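Local structure of thioredoxin family protein (Streptococcus pneumoniae, 2YP6) at residues Val72-Trp77 and Leu105-Pro110. The protein is a surface-exposed lipoprotein of the thioredoxin fold that probably acts as a thiol-disulfide oxidoreductase in extracellular oxidative stress resistance. Numbering follows the deposited sequence.
Sequences VYLKFW and LTVIAP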
ATOM      1  N   VAL A  72       5.247   5.374  -6.405  1.00 10.42           N
ATOM      2  CA  VAL A  72       4.827   4.328  -5.482  1.00  9.30           C
ATOM      3  C   VAL A  72       3.311   4.351  -5.342  1.00 12.55           C
ATOM      4  O   VAL A  72       2.716   5.390  -5.164  1.00 10.58           O
ATOM      5  CB  VAL A  72       5.518   4.467  -4.094  1.00 10.77           C
ATOM      6  CG1 VAL A  72       4.970   3.477  -3.091  1.00 12.70           C
ATOM      7  CG2 VAL A  72       7.049   4.285  -4.222  1.00 10.22           C
ATOM      8  N   TYR A  73       2.711   3.173  -5.445  1.00  8.96           N
ATOM      9  CA  TYR A  73       1.279   2.968  -5.153  1.00 10.79           C
ATOM     10  C   TYR A  73       1.234   2.410  -3.739  1.00 13.16           C
ATOM     11  O   TYR A  73       1.674   1.280  -3.508  1.00  9.16           O
ATOM     12  CB  TYR A  73       0.752   1.994  -6.176  1.00  9.91           C
ATOM     13  CG  TYR A  73      -0.722   1.588  -6.151  1.00  9.64           C
ATOM     14  CD1 TYR A  73      -1.322   1.018  -5.029  1.00 12.67           C
ATOM     15  CD2 TYR A  73      -1.479   1.684  -7.300  1.00 12.38           C
ATOM     16  CE1 TYR A  73      -2.649   0.602  -5.060  1.00 12.97           C
ATOM     17  CE2 TYR A  73      -2.808   1.277  -7.336  1.00 18.24           C
ATOM     18  CZ  TYR A  73      -3.387   0.728  -6.203  1.00 14.28           C
ATOM     19  OH  TYR A  73      -4.713   0.289  -6.255  1.00 13.00           O
ATOM     20  N   LEU A  74       0.782   3.226  -2.777  1.00 10.39           N
ATOM     21  CA  LEU A  74       0.841   2.835  -1.360  1.00  7.81           C
ATOM     22  C   LEU A  74      -0.564   2.663  -0.844  1.00 11.74           C
ATOM     23  O   LEU A  74      -1.295   3.640  -0.776  1.00 13.06           O
ATOM     24  CB  LEU A  74       1.582   3.894  -0.544  1.00 10.27           C
ATOM     25  CG  LEU A  74       1.781   3.600   0.935  1.00 10.54           C
ATOM     26  CD1 LEU A  74       2.683   2.409   1.168  1.00 11.82           C
ATOM     27  CD2 LEU A  74       2.363   4.841   1.631  1.00 11.59           C
ATOM     28  N   LYS A  75      -0.936   1.427  -0.517  1.00  9.51           N
ATOM     29  CA  LYS A  75      -2.302   1.115  -0.099  1.00  9.18           C
ATOM     30  C   LYS A  75      -2.351   0.692   1.348  1.00 10.82           C
ATOM     31  O   LYS A  75      -1.659  -0.244   1.757  1.00 11.00           O
ATOM     32  CB  LYS A  75      -2.881  -0.005  -0.951  1.00  9.27           C
ATOM     33  CG  LYS A  75      -4.292  -0.369  -0.637  1.00 12.03           C
ATOM     34  CD  LYS A  75      -4.693  -1.664  -1.374  1.00 20.66           C
ATOM     35  CE  LYS A  75      -6.162  -1.927  -1.295  1.00 27.66           C
ATOM     36  NZ  LYS A  75      -6.952  -1.091  -2.248  1.00 26.85           N
ATOM     37  N   PHE A  76      -3.189   1.378   2.111  1.00 11.46           N
ATOM     38  CA  PHE A  76      -3.445   1.031   3.497  1.00  8.14           C
ATOM     39  C   PHE A  76      -4.735   0.241   3.550  1.00 12.80           C
ATOM     40  O   PHE A  76      -5.739   0.670   2.984  1.00 11.04           O
ATOM     41  CB  PHE A  76      -3.557   2.305   4.361  1.00 13.13           C
ATOM     42  CG  PHE A  76      -2.252   3.044   4.517  1.00 10.16           C
ATOM     43  CD1 PHE A  76      -1.813   3.931   3.530  1.00 11.85           C
ATOM     44  CD2 PHE A  76      -1.446   2.831   5.614  1.00 13.78           C
ATOM     45  CE1 PHE A  76      -0.642   4.580   3.650  1.00 12.58           C
ATOM     46  CE2 PHE A  76      -0.262   3.484   5.744  1.00 11.38           C
ATOM     47  CZ  PHE A  76       0.160   4.365   4.760  1.00 11.80           C
ATOM     48  N   TRP A  77      -4.712  -0.895   4.225  1.00 10.69           N
ATOM     49  CA  TRP A  77      -5.862  -1.780   4.242  1.00 11.94           C
ATOM     50  C   TRP A  77      -5.917  -2.673   5.479  1.00 12.67           C
ATOM     51  O   TRP A  77      -5.065  -2.598   6.344  1.00 12.69           O
ATOM     52  CB  TRP A  77      -5.900  -2.619   2.970  1.00  9.99           C
ATOM     53  CG  TRP A  77      -4.799  -3.654   2.799  1.00  9.99           C
ATOM     54  CD1 TRP A  77      -3.479  -3.429   2.587  1.00 10.51           C
ATOM     55  CD2 TRP A  77      -4.967  -5.086   2.803  1.00 10.11           C
ATOM     56  NE1 TRP A  77      -2.798  -4.630   2.469  1.00 11.67           N
ATOM     57  CE2 TRP A  77      -3.697  -5.658   2.586  1.00 10.57           C
ATOM     58  CE3 TRP A  77      -6.070  -5.926   2.960  1.00 14.55           C
ATOM     59  CZ2 TRP A  77      -3.502  -7.040   2.535  1.00 12.73           C
ATOM     60  CZ3 TRP A  77      -5.873  -7.296   2.895  1.00 14.76           C
ATOM     61  CH2 TRP A  77      -4.603  -7.839   2.682  1.00 13.15           C
ATOM     62  N   LEU A 105       3.189  -1.114  -2.885  1.00 10.63           N
ATOM     63  CA  LEU A 105       3.410  -1.458  -1.480  1.00 10.25           C
ATOM     64  C   LEU A 105       2.083  -1.346  -0.771  1.00 10.26           C
ATOM     65  O   LEU A 105       1.321  -0.396  -1.006  1.00 11.23           O
ATOM     66  CB  LEU A 105       4.371  -0.496  -0.776  1.00 11.29           C
ATOM     67  CG  LEU A 105       5.809  -0.425  -1.265  1.00 15.11           C
ATOM     68  CD1 LEU A 105       6.572   0.649  -0.489  1.00 15.12           C
ATOM     69  CD2 LEU A 105       6.482  -1.766  -1.143  1.00 15.98           C
ATOM     70  N   THR A 106       1.787  -2.317   0.083  1.00 10.18           N
ATOM     71  CA  THR A 106       0.582  -2.230   0.894  1.00  8.81           C
ATOM     72  C   THR A 106       0.980  -2.341   2.348  1.00 10.97           C
ATOM     73  O   THR A 106       2.009  -2.931   2.646  1.00 10.18           O
ATOM     74  CB  THR A 106      -0.486  -3.273   0.522  1.00 11.60           C
ATOM     75  OG1 THR A 106      -0.181  -4.537   1.134  1.00 13.60           O
ATOM     76  CG2 THR A 106      -0.597  -3.416  -0.999  1.00 13.22           C
ATOM     77  N   VAL A 107       0.153  -1.768   3.223  1.00 10.23           N
ATOM     78  CA  VAL A 107       0.412  -1.694   4.649  1.00  9.07           C
ATOM     79  C   VAL A 107      -0.815  -2.143   5.450  1.00  9.21           C
ATOM     80  O   VAL A 107      -1.940  -1.681   5.198  1.00 10.88           O
ATOM     81  CB  VAL A 107       0.777  -0.252   5.075  1.00 10.05           C
ATOM     82  CG1 VAL A 107       1.256  -0.231   6.551  1.00 12.91           C
ATOM     83  CG2 VAL A 107       1.828   0.371   4.130  1.00 13.79           C
ATOM     84  N   ILE A 108      -0.589  -3.053   6.392  1.00 11.43           N
ATOM     85  CA  ILE A 108      -1.595  -3.421   7.387  1.00 11.41           C
ATOM     86  C   ILE A 108      -1.017  -3.115   8.767  1.00 13.60           C
ATOM     87  O   ILE A 108       0.169  -2.856   8.915  1.00 12.61           O
ATOM     88  CB  ILE A 108      -2.014  -4.905   7.308  1.00 11.76           C
ATOM     89  CG1 ILE A 108      -0.842  -5.804   7.640  1.00 11.89           C
ATOM     90  CG2 ILE A 108      -2.556  -5.252   5.939  1.00 12.55           C
ATOM     91  CD1 ILE A 108      -1.188  -7.262   7.930  1.00 15.01           C
ATOM     92  N   ALA A 109      -1.874  -3.152   9.775  1.00 13.15           N
ATOM     93  CA  ALA A 109      -1.478  -2.920  11.151  1.00 12.33           C
ATOM     94  C   ALA A 109      -1.787  -4.192  11.923  1.00 15.23           C
ATOM     95  O   ALA A 109      -2.879  -4.328  12.506  1.00 13.98           O
ATOM     96  CB  ALA A 109      -2.243  -1.754  11.715  1.00 17.65           C
ATOM     97  N   PRO A 110      -0.853  -5.154  11.893  1.00 15.52           N
ATOM     98  CA  PRO A 110      -1.166  -6.479  12.427  1.00 14.55           C
ATOM     99  C   PRO A 110      -1.538  -6.420  13.916  1.00 15.85           C
ATOM    100  O   PRO A 110      -0.909  -5.700  14.686  1.00 16.14           O
ATOM    101  CB  PRO A 110       0.109  -7.287  12.193  1.00 17.84           C
ATOM    102  CG  PRO A 110       1.151  -6.332  11.817  1.00 25.51           C
ATOM    103  CD  PRO A 110       0.515  -5.065  11.355  1.00 19.28           C
TER
HETATM  104  O   HOH W   1      -4.698  -3.624   9.101  1.00 11.14           O
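Val-107 packs beside Phe-76 and Leu-74 where strand 72-76 runs parallel to strand 105-108, and Leu-105 and Trp-77 extend the contact. The backbone ladder joins Leu-105 N to Tyr-73 O, Lys-75 N to Leu-105 O and Val-107 N to Lys-75 O, and ends with Trp-77 N donating to Val-107 O at 3.0 Å. Val-107 CB is 3.8 Å from Phe-76 CD2, while its CG2 sits over one ring face near the rim. The same CG2 meets Leu-74 CD1 at 3.7 Å, so that it touches both the leucine and the ring. Leu-105 continues this apolar row: its CB packs on Leu-74 CD1 and its CD1 more loosely on Val-72 CG1, 4.2 Å away. On the other face of the sheet, the Trp-77 indole, its CG held between the backbone N and the carbonyl carbon (chi1 68°), reaches across to strand 105-108. NE1 donates to Thr-106 OG1 at 2.9 Å, with the oxygen 18° out of the ring plane and the bond bent to 150°; Thr-106 OG1 is also hydrogen-bonded to Pro-134 O. Ile-108 CG2 lies over one face of the indole in a CH-pi contact, 3.6 Å from the centroid of the five-membered ring. Beyond the last backbone bond a water donates to Trp-77 O and accepts from Ala-109 N, 2.9 Å from it. These are central strands of the thioredoxin fold, and the Trp-77 side chain touches the redox-type CxxC, whose Cys-81 and Cys-84 form a disulfide. Strand 154-158 flanks strand 72-76, and strand 135-137 flanks strand 105-108; helix 88-96 packs through Leu-91 on the face of Lys-75 and Thr-106, whereas Phe-144 meets Phe-76 edge-to-face on the other.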